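Local coordinates for clan CA, family C40, NlpC/P60 superfamily cysteine peptidase (Trichomonas vaginalis, PDB 6BIO), which is probably a cysteine peptidase of the NlpC/P60 type that cleaves bacterial peptidoglycan, at residues D150-N153 with D154-A158. Sequence-based numbering, arbitrary orientation. Where two conformers were deposited one is given.
Sequences DGAN and DGERA
Asp150 meets the first turn of helix 154-163 through its backbone: its carbonyl O lies 3.7 Å from CG of Arg157, whose chain, extended from CG to NE, carries the guanidinium back alongside the 150-153 loop. Gly151 CA lies 3.5 Å from Glu156 OE1, the end of a side chain that reaches back from the helix; a water bridges Gly151 O and Arg157 NH1, donating to the former and accepting from the latter. The guanidinium is gripped further by the carbonyls of Gln148 and, weakly, Ile149, while Arg157 NH2 makes a salt bridge to Asp154 OD1 (2.9 Å), an oxygen shared with Lys147. Next, Ala152 N donates an almost straight bond to Glu156 OE1 (2.9 Å, 172°), reaching the carboxylate from above its plane, and the methyl CB rests against both carboxylate oxygens. Asn153 then turns its amide back over the helix start: chi1 of 52° sets CG between the backbone N and the carbonyl carbon, and Asn153 OD1 accepts from Glu156 N at 3.0 Å. Asn153 O takes the first i to i+4 bond of the helix, from Arg157 N (3.2 Å). A second water, bound to Glu156 OE2 and weakly to Asn153 ND2, links the two side chains. The reciprocal pairing, Asn153 side chain to Glu156 N and Glu156 carboxylate to the backbone before it, resembles a capping box, but the return bond goes to Ala152 N rather than to the N-cap residue: an Asn N-cap opening helix 154-163, the first helix of the chain.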
ATOM      1  N   ASP A 150     -15.591  -2.152  -2.707  1.00 23.29           N
ATOM      2  CA  ASP A 150     -15.881  -2.864  -3.951  1.00 24.54           C
ATOM      3  C   ASP A 150     -14.712  -3.770  -4.344  1.00 23.19           C
ATOM      4  O   ASP A 150     -13.541  -3.461  -4.099  1.00 23.37           O
ATOM      5  CB  ASP A 150     -16.065  -1.851  -5.084  1.00 27.59           C
ATOM      6  CG  ASP A 150     -17.405  -1.118  -5.035  1.00 31.10           C
ATOM      7  OD1 ASP A 150     -18.345  -1.567  -4.333  1.00 31.93           O
ATOM      8  OD2 ASP A 150     -17.500  -0.067  -5.730  1.00 32.73           O
ATOM      9  N   GLY A 151     -15.026  -4.875  -4.995  1.00 22.20           N
ATOM     10  CA  GLY A 151     -14.011  -5.763  -5.525  1.00 21.75           C
ATOM     11  C   GLY A 151     -13.967  -7.059  -4.757  1.00 21.20           C
ATOM     12  O   GLY A 151     -14.214  -7.105  -3.546  1.00 22.45           O
ATOM     13  N   ALA A 152     -13.655  -8.136  -5.469  1.00 19.72           N
ATOM     14  CA  ALA A 152     -13.610  -9.449  -4.848  1.00 19.41           C
ATOM     15  C   ALA A 152     -12.313  -9.672  -4.115  1.00 17.65           C
ATOM     16  O   ALA A 152     -12.217 -10.571  -3.280  1.00 19.24           O
ATOM     17  CB  ALA A 152     -13.740 -10.537  -5.916  1.00 20.45           C
ATOM     18  N   ASN A 153     -11.303  -8.874  -4.406  1.00 14.83           N
ATOM     19  CA  ASN A 153     -10.003  -9.067  -3.780  1.00 12.76           C
ATOM     20  C   ASN A 153      -9.174  -7.812  -4.024  1.00 10.71           C
ATOM     21  O   ASN A 153      -9.556  -6.919  -4.796  1.00 10.16           O
ATOM     22  CB  ASN A 153      -9.292 -10.324  -4.297  1.00 12.69           C
ATOM     23  CG  ASN A 153      -9.226 -10.348  -5.787  1.00 13.01           C
ATOM     24  OD1 ASN A 153      -8.604  -9.472  -6.396  1.00 11.97           O
ATOM     25  ND2 ASN A 153      -9.879 -11.336  -6.407  1.00 13.78           N
ATOM     26  N   ASP A 154      -8.028  -7.761  -3.360  1.00  9.06           N
ATOM     27  CA  ASP A 154      -7.144  -6.626  -3.482  1.00  8.68           C
ATOM     28  C   ASP A 154      -6.556  -6.506  -4.883  1.00  8.11           C
ATOM     29  O   ASP A 154      -6.145  -5.408  -5.264  1.00  7.79           O
ATOM     30  CB  ASP A 154      -5.999  -6.694  -2.470  1.00  8.34           C
ATOM     31  CG  ASP A 154      -6.384  -6.219  -1.076  1.00  8.75           C
ATOM     32  OD1 ASP A 154      -7.463  -5.586  -0.891  1.00  9.41           O
ATOM     33  OD2 ASP A 154      -5.585  -6.501  -0.149  1.00  8.99           O
ATOM     34  N   GLY A 155      -6.489  -7.593  -5.662  1.00  8.47           N
ATOM     35  CA  GLY A 155      -6.090  -7.462  -7.069  1.00  8.57           C
ATOM     36  C   GLY A 155      -7.026  -6.580  -7.881  1.00  8.94           C
ATOM     37  O   GLY A 155      -6.579  -5.703  -8.654  1.00  9.13           O
ATOM     38  N   GLU A 156      -8.339  -6.791  -7.710  1.00  9.43           N
ATOM     39  CA  GLU A 156      -9.302  -5.922  -8.357  1.00  9.67           C
ATOM     40  C   GLU A 156      -9.149  -4.504  -7.845  1.00  8.99           C
ATOM     41  O   GLU A 156      -9.285  -3.548  -8.611  1.00  9.04           O
ATOM     42  CB  GLU A 156     -10.728  -6.451  -8.125  1.00 11.29           C
ATOM     43  CG  GLU A 156     -10.921  -7.810  -8.836  1.00 13.89           C
ATOM     44  CD  GLU A 156     -12.312  -8.362  -8.811  1.00 16.98           C
ATOM     45  OE1 GLU A 156     -13.239  -7.681  -8.303  1.00 18.63           O
ATOM     46  OE2 GLU A 156     -12.472  -9.479  -9.393  1.00 19.26           O
ATOM     47  N   ARG A 157      -8.849  -4.325  -6.560  1.00  8.16           N
ATOM     48  CA  ARG A 157      -8.673  -2.966  -6.054  0.53  8.23           C
ATOM     49  C   ARG A 157      -7.442  -2.312  -6.677  1.00  7.99           C
ATOM     50  O   ARG A 157      -7.443  -1.108  -6.966  1.00  8.04           O
ATOM     51  CB  ARG A 157      -8.580  -2.986  -4.525  0.53  8.14           C
ATOM     52  CG  ARG A 157      -9.818  -3.500  -3.852  0.53  8.97           C
ATOM     53  CD  ARG A 157      -9.749  -3.405  -2.318  0.53 10.17           C
ATOM     54  NE  ARG A 157     -10.989  -3.899  -1.739  0.53 12.05           N
ATOM     55  CZ  ARG A 157     -11.215  -5.158  -1.376  0.53 13.03           C
ATOM     56  NH1 ARG A 157     -12.407  -5.501  -0.891  0.53 13.63           N
ATOM     57  NH2 ARG A 157     -10.250  -6.062  -1.436  0.53 13.40           N
ATOM     58  N   ALA A 158      -6.369  -3.080  -6.865  1.00  7.29           N
ATOM     59  CA  ALA A 158      -5.167  -2.532  -7.482  1.00  7.21           C
ATOM     60  C   ALA A 158      -5.441  -2.112  -8.919  1.00  7.58           C
ATOM     61  O   ALA A 158      -4.972  -1.054  -9.361  1.00  7.60           O
ATOM     62  CB  ALA A 158      -4.056  -3.560  -7.423  1.00  8.04           C
TER
HETATM   63  O   HOH W   1     -13.217  -8.027  -0.919  1.00 39.12           O
HETATM   64  O   HOH W   2     -10.484 -11.232  -9.804  1.00 22.05           O